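Local coordinates for superoxide dismutase [Fe] (Aquifex pyrophilus, PDB 1COJ), which converts superoxide radicals into hydrogen peroxide and molecular oxygen, using one iron ion in each subunit of a homotetramer, at residues A[27-38]-A[74-85]. Sequence-based numbering, arbitrary orientation.
With FE (Fe (III) ion), chain B.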
loop_
_atom_site.group_PDB
_atom_site.type_symbol
_atom_site.label_atom_id
_atom_site.label_comp_id
_atom_site.label_asym_id
_atom_site.label_seq_id
_atom_site.Cartn_x
_atom_site.Cartn_y
_atom_site.Cartn_z
ATOM N N HIS A 27 -10.911 -13.040 -18.319
ATOM C CA HIS A 27 -11.310 -12.139 -17.242
ATOM C C HIS A 27 -12.333 -12.801 -16.324
ATOM O O HIS A 27 -12.196 -12.761 -15.097
ATOM C CB HIS A 27 -11.874 -10.835 -17.815
ATOM C CG HIS A 27 -11.868 -9.692 -16.847
ATOM N ND1 HIS A 27 -12.404 -8.450 -17.114
ATOM C CD2 HIS A 27 -11.367 -9.611 -15.586
ATOM C CE1 HIS A 27 -12.216 -7.675 -16.035
ATOM N NE2 HIS A 27 -11.589 -8.336 -15.079
ATOM N N PHE A 28 -13.327 -13.446 -16.926
ATOM C CA PHE A 28 -14.384 -14.114 -16.178
ATOM C C PHE A 28 -13.987 -15.496 -15.666
ATOM O O PHE A 28 -14.106 -15.784 -14.475
ATOM C CB PHE A 28 -15.646 -14.233 -17.041
ATOM C CG PHE A 28 -16.876 -14.607 -16.266
ATOM C CD1 PHE A 28 -17.713 -13.619 -15.751
ATOM C CD2 PHE A 28 -17.191 -15.943 -16.035
ATOM C CE1 PHE A 28 -18.851 -13.956 -15.012
ATOM C CE2 PHE A 28 -18.323 -16.292 -15.299
ATOM C CZ PHE A 28 -19.156 -15.297 -14.786
ATOM N N GLU A 29 -13.498 -16.338 -16.569
ATOM C CA GLU A 29 -13.121 -17.705 -16.239
ATOM C C GLU A 29 -11.869 -17.895 -15.393
ATOM O O GLU A 29 -11.807 -18.823 -14.592
ATOM C CB GLU A 29 -13.006 -18.543 -17.518
ATOM C CG GLU A 29 -14.279 -18.599 -18.354
ATOM C CD GLU A 29 -15.456 -19.226 -17.621
ATOM O OE1 GLU A 29 -15.238 -20.069 -16.723
ATOM O OE2 GLU A 29 -16.607 -18.881 -17.957
ATOM N N ALA A 30 -10.863 -17.045 -15.570
ATOM C CA ALA A 30 -9.634 -17.196 -14.802
ATOM C C ALA A 30 -9.519 -16.259 -13.606
ATOM O O ALA A 30 -9.370 -16.711 -12.469
ATOM C CB ALA A 30 -8.416 -17.049 -15.708
ATOM N N HIS A 31 -9.589 -14.957 -13.865
ATOM C CA HIS A 31 -9.464 -13.962 -12.809
ATOM C C HIS A 31 -10.600 -13.956 -11.809
ATOM O O HIS A 31 -10.387 -14.213 -10.628
ATOM C CB HIS A 31 -9.270 -12.577 -13.417
ATOM C CG HIS A 31 -8.014 -12.455 -14.221
ATOM N ND1 HIS A 31 -6.763 -12.538 -13.643
ATOM C CD2 HIS A 31 -7.805 -12.326 -15.551
ATOM C CE1 HIS A 31 -5.837 -12.466 -14.586
ATOM N NE2 HIS A 31 -6.438 -12.338 -15.751
ATOM N N TYR A 32 -11.809 -13.675 -12.280
ATOM C CA TYR A 32 -12.974 -13.643 -11.405
ATOM C C TYR A 32 -13.141 -14.934 -10.591
ATOM O O TYR A 32 -13.229 -14.898 -9.359
ATOM C CB TYR A 32 -14.229 -13.349 -12.232
ATOM C CG TYR A 32 -15.535 -13.678 -11.544
ATOM C CD1 TYR A 32 -15.855 -13.132 -10.299
ATOM C CD2 TYR A 32 -16.448 -14.551 -12.133
ATOM C CE1 TYR A 32 -17.063 -13.456 -9.658
ATOM C CE2 TYR A 32 -17.645 -14.880 -11.510
ATOM C CZ TYR A 32 -17.950 -14.334 -10.276
ATOM O OH TYR A 32 -19.140 -14.669 -9.675
ATOM N N LYS A 33 -13.150 -16.070 -11.275
ATOM C CA LYS A 33 -13.309 -17.344 -10.599
ATOM C C LYS A 33 -12.143 -17.662 -9.672
ATOM O O LYS A 33 -12.312 -18.377 -8.677
ATOM C CB LYS A 33 -13.555 -18.457 -11.615
ATOM C CG LYS A 33 -14.874 -18.276 -12.352
ATOM C CD LYS A 33 -15.251 -19.486 -13.182
ATOM C CE LYS A 33 -16.634 -19.300 -13.784
ATOM N NZ LYS A 33 -17.071 -20.515 -14.522
ATOM N N GLY A 34 -10.983 -17.077 -9.959
ATOM C CA GLY A 34 -9.809 -17.288 -9.130
ATOM C C GLY A 34 -9.980 -16.631 -7.772
ATOM O O GLY A 34 -9.534 -17.168 -6.752
ATOM N N TYR A 35 -10.634 -15.470 -7.757
ATOM C CA TYR A 35 -10.887 -14.743 -6.515
ATOM C C TYR A 35 -11.887 -15.511 -5.662
ATOM O O TYR A 35 -11.781 -15.527 -4.435
ATOM C CB TYR A 35 -11.422 -13.336 -6.797
ATOM C CG TYR A 35 -10.450 -12.462 -7.552
ATOM C CD1 TYR A 35 -9.138 -12.303 -7.107
ATOM C CD2 TYR A 35 -10.832 -11.813 -8.724
ATOM C CE1 TYR A 35 -8.223 -11.521 -7.817
ATOM C CE2 TYR A 35 -9.924 -11.030 -9.441
ATOM C CZ TYR A 35 -8.623 -10.888 -8.979
ATOM O OH TYR A 35 -7.724 -10.095 -9.662
ATOM N N VAL A 36 -12.860 -16.142 -6.313
ATOM C CA VAL A 36 -13.868 -16.928 -5.606
ATOM C C VAL A 36 -13.193 -18.124 -4.925
ATOM O O VAL A 36 -13.403 -18.378 -3.733
ATOM C CB VAL A 36 -14.989 -17.419 -6.572
ATOM C CG1 VAL A 36 -15.942 -18.373 -5.852
ATOM C CG2 VAL A 36 -15.761 -16.223 -7.130
ATOM N N ALA A 37 -12.335 -18.811 -5.674
ATOM C CA ALA A 37 -11.624 -19.973 -5.156
ATOM C C ALA A 37 -10.730 -19.621 -3.967
ATOM O O ALA A 37 -10.730 -20.321 -2.951
ATOM C CB ALA A 37 -10.802 -20.616 -6.262
ATOM N N LYS A 38 -9.967 -18.543 -4.089
ATOM C CA LYS A 38 -9.076 -18.129 -3.014
ATOM C C LYS A 38 -9.814 -17.631 -1.778
ATOM O O LYS A 38 -9.379 -17.881 -0.648
ATOM C CB LYS A 38 -8.069 -17.099 -3.518
ATOM C CG LYS A 38 -6.896 -17.732 -4.234
ATOM C CD LYS A 38 -6.133 -18.650 -3.295
ATOM C CE LYS A 38 -5.002 -19.342 -4.009
ATOM N NZ LYS A 38 -4.161 -20.079 -3.038
ATOM N N ASN A 74 -9.453 -10.640 -1.945
ATOM C CA ASN A 74 -10.248 -11.597 -2.693
ATOM C C ASN A 74 -11.750 -11.352 -2.667
ATOM O O ASN A 74 -12.413 -11.455 -3.706
ATOM C CB ASN A 74 -9.891 -13.027 -2.272
ATOM C CG ASN A 74 -8.472 -13.413 -2.685
ATOM O OD1 ASN A 74 -7.552 -13.422 -1.870
ATOM N ND2 ASN A 74 -8.294 -13.707 -3.956
ATOM N N TYR A 75 -12.285 -10.963 -1.513
ATOM C CA TYR A 75 -13.717 -10.707 -1.427
ATOM C C TYR A 75 -14.094 -9.522 -2.301
ATOM O O TYR A 75 -15.113 -9.557 -2.994
ATOM C CB TYR A 75 -14.158 -10.473 0.018
ATOM C CG TYR A 75 -15.660 -10.395 0.178
ATOM C CD1 TYR A 75 -16.486 -11.446 -0.229
ATOM C CD2 TYR A 75 -16.259 -9.262 0.721
ATOM C CE1 TYR A 75 -17.876 -11.366 -0.101
ATOM C CE2 TYR A 75 -17.646 -9.170 0.854
ATOM C CZ TYR A 75 -18.447 -10.224 0.441
ATOM O OH TYR A 75 -19.816 -10.128 0.561
ATOM N N MET A 76 -13.280 -8.468 -2.266
ATOM C CA MET A 76 -13.549 -7.298 -3.095
ATOM C C MET A 76 -13.376 -7.678 -4.559
ATOM O O MET A 76 -14.097 -7.184 -5.425
ATOM C CB MET A 76 -12.640 -6.127 -2.719
ATOM C CG MET A 76 -13.071 -5.400 -1.453
ATOM S SD MET A 76 -14.661 -4.561 -1.623
ATOM C CE MET A 76 -15.818 -5.799 -0.999
ATOM N N GLY A 77 -12.425 -8.571 -4.822
ATOM C CA GLY A 77 -12.200 -9.044 -6.175
ATOM C C GLY A 77 -13.477 -9.693 -6.684
ATOM O O GLY A 77 -13.890 -9.444 -7.811
ATOM N N VAL A 78 -14.124 -10.494 -5.840
ATOM C CA VAL A 78 -15.379 -11.144 -6.217
ATOM C C VAL A 78 -16.499 -10.113 -6.447
ATOM O O VAL A 78 -17.047 -10.002 -7.549
ATOM C CB VAL A 78 -15.848 -12.154 -5.120
ATOM C CG1 VAL A 78 -17.232 -12.713 -5.445
ATOM C CG2 VAL A 78 -14.845 -13.290 -4.972
ATOM N N VAL A 79 -16.809 -9.348 -5.403
ATOM C CA VAL A 79 -17.873 -8.353 -5.435
ATOM C C VAL A 79 -17.766 -7.340 -6.571
ATOM O O VAL A 79 -18.732 -7.132 -7.312
ATOM C CB VAL A 79 -17.972 -7.607 -4.079
ATOM C CG1 VAL A 79 -18.957 -6.455 -4.179
ATOM C CG2 VAL A 79 -18.415 -8.569 -2.981
ATOM N N LEU A 80 -16.602 -6.716 -6.710
ATOM C CA LEU A 80 -16.387 -5.716 -7.751
ATOM C C LEU A 80 -16.569 -6.301 -9.148
ATOM O O LEU A 80 -17.156 -5.657 -10.017
ATOM C CB LEU A 80 -15.010 -5.065 -7.588
ATOM C CG LEU A 80 -14.915 -3.784 -6.739
ATOM C CD1 LEU A 80 -16.013 -3.677 -5.701
ATOM C CD2 LEU A 80 -13.541 -3.703 -6.095
ATOM N N HIS A 81 -16.096 -7.527 -9.358
ATOM C CA HIS A 81 -16.256 -8.166 -10.661
ATOM C C HIS A 81 -17.717 -8.483 -10.955
ATOM O O HIS A 81 -18.177 -8.304 -12.084
ATOM C CB HIS A 81 -15.388 -9.420 -10.783
ATOM C CG HIS A 81 -13.964 -9.123 -11.142
ATOM N ND1 HIS A 81 -12.957 -8.958 -10.218
ATOM C CD2 HIS A 81 -13.397 -8.877 -12.348
ATOM C CE1 HIS A 81 -11.844 -8.615 -10.867
ATOM N NE2 HIS A 81 -12.060 -8.554 -12.163
ATOM N N GLU A 82 -18.460 -8.904 -9.936
ATOM C CA GLU A 82 -19.872 -9.209 -10.131
ATOM C C GLU A 82 -20.661 -7.953 -10.482
ATOM O O GLU A 82 -21.583 -8.001 -11.299
ATOM C CB GLU A 82 -20.450 -9.903 -8.902
ATOM C CG GLU A 82 -19.865 -11.283 -8.704
ATOM C CD GLU A 82 -20.511 -12.062 -7.579
ATOM O OE1 GLU A 82 -20.231 -13.272 -7.487
ATOM O OE2 GLU A 82 -21.284 -11.482 -6.788
ATOM N N LEU A 83 -20.282 -6.828 -9.886
ATOM C CA LEU A 83 -20.939 -5.553 -10.159
ATOM C C LEU A 83 -20.573 -5.060 -11.562
ATOM O O LEU A 83 -21.378 -4.430 -12.249
ATOM C CB LEU A 83 -20.525 -4.512 -9.114
ATOM C CG LEU A 83 -21.030 -4.714 -7.681
ATOM C CD1 LEU A 83 -20.275 -3.807 -6.729
ATOM C CD2 LEU A 83 -22.523 -4.431 -7.614
ATOM N N TYR A 84 -19.350 -5.372 -11.976
ATOM C CA TYR A 84 -18.832 -4.991 -13.285
ATOM C C TYR A 84 -19.506 -5.771 -14.423
ATOM O O TYR A 84 -20.137 -5.180 -15.301
ATOM C CB TYR A 84 -17.314 -5.203 -13.291
ATOM C CG TYR A 84 -16.618 -5.028 -14.621
ATOM C CD1 TYR A 84 -16.388 -3.761 -15.153
ATOM C CD2 TYR A 84 -16.128 -6.132 -15.317
ATOM C CE1 TYR A 84 -15.677 -3.597 -16.342
ATOM C CE2 TYR A 84 -15.418 -5.980 -16.507
ATOM C CZ TYR A 84 -15.190 -4.711 -17.009
ATOM O OH TYR A 84 -14.412 -4.556 -18.137
ATOM N N PHE A 85 -19.391 -7.094 -14.394
ATOM C CA PHE A 85 -19.994 -7.934 -15.426
ATOM C C PHE A 85 -21.511 -7.793 -15.459
ATOM O O PHE A 85 -22.115 -7.701 -16.531
ATOM C CB PHE A 85 -19.625 -9.402 -15.202
ATOM C CG PHE A 85 -18.168 -9.707 -15.413
ATOM C CD1 PHE A 85 -17.532 -9.341 -16.595
ATOM C CD2 PHE A 85 -17.435 -10.374 -14.435
ATOM C CE1 PHE A 85 -16.192 -9.636 -16.804
ATOM C CE2 PHE A 85 -16.091 -10.674 -14.634
ATOM C CZ PHE A 85 -15.468 -10.305 -15.821
HETATM FE FE FE B . -10.589 -7.526 -13.378
HETATM O O HOH W 1 -12.995 -6.974 -19.500
HETATM O O HOH W 2 -9.748 -6.553 -11.845
#
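His27 and His81 reach from the two arms of the N-terminal alpha-hairpin of the iron/manganese superoxide dismutase family to one ferric iron. The axes of segments 27-38 and 74-85 come within 8.2 Å, their directions 137° apart. His27 NE2 lies 2.1 Å from the iron and His81 NE2 2.2 Å. Asp163, His167 and a water complete the site. A second bond orients the His81 ring: its ND1 donates to Gly77 O at 2.6 Å, with the acceptor in the ring plane. His27 ND1 donates to a water that also meets Tyr84 OH, itself bonded to Tyr180.

Aromatic rings extend from the metal ligands into the helix interface. The edge of Phe85 points at one face of His27, with the planes at 70°. Phe28 in turn sets its edge on a face of Phe85; Phe28 CD1 lies 3.5 Å from Phe85 CD2. Tyr35 rests one face on Gly77 CA, a CH-pi contact. A CB on Gly77 would run into that ring. Tyr35 OH bonds to His148.

Tyr32 is a knob among Val78, His81, Glu82 and Phe85. With CG anti to the backbone N (chi1 163°), its ring runs past His81 CB to Glu82. Tyr32 OH donates to Glu82 OE1 at 2.8 Å, on the anti side of the carboxylate. A phenylalanine in place of Tyr32 would probably leave the buried Glu82 carboxylate without this donor. Val78 CG2 packs against Val36 CG2 at 3.8 Å.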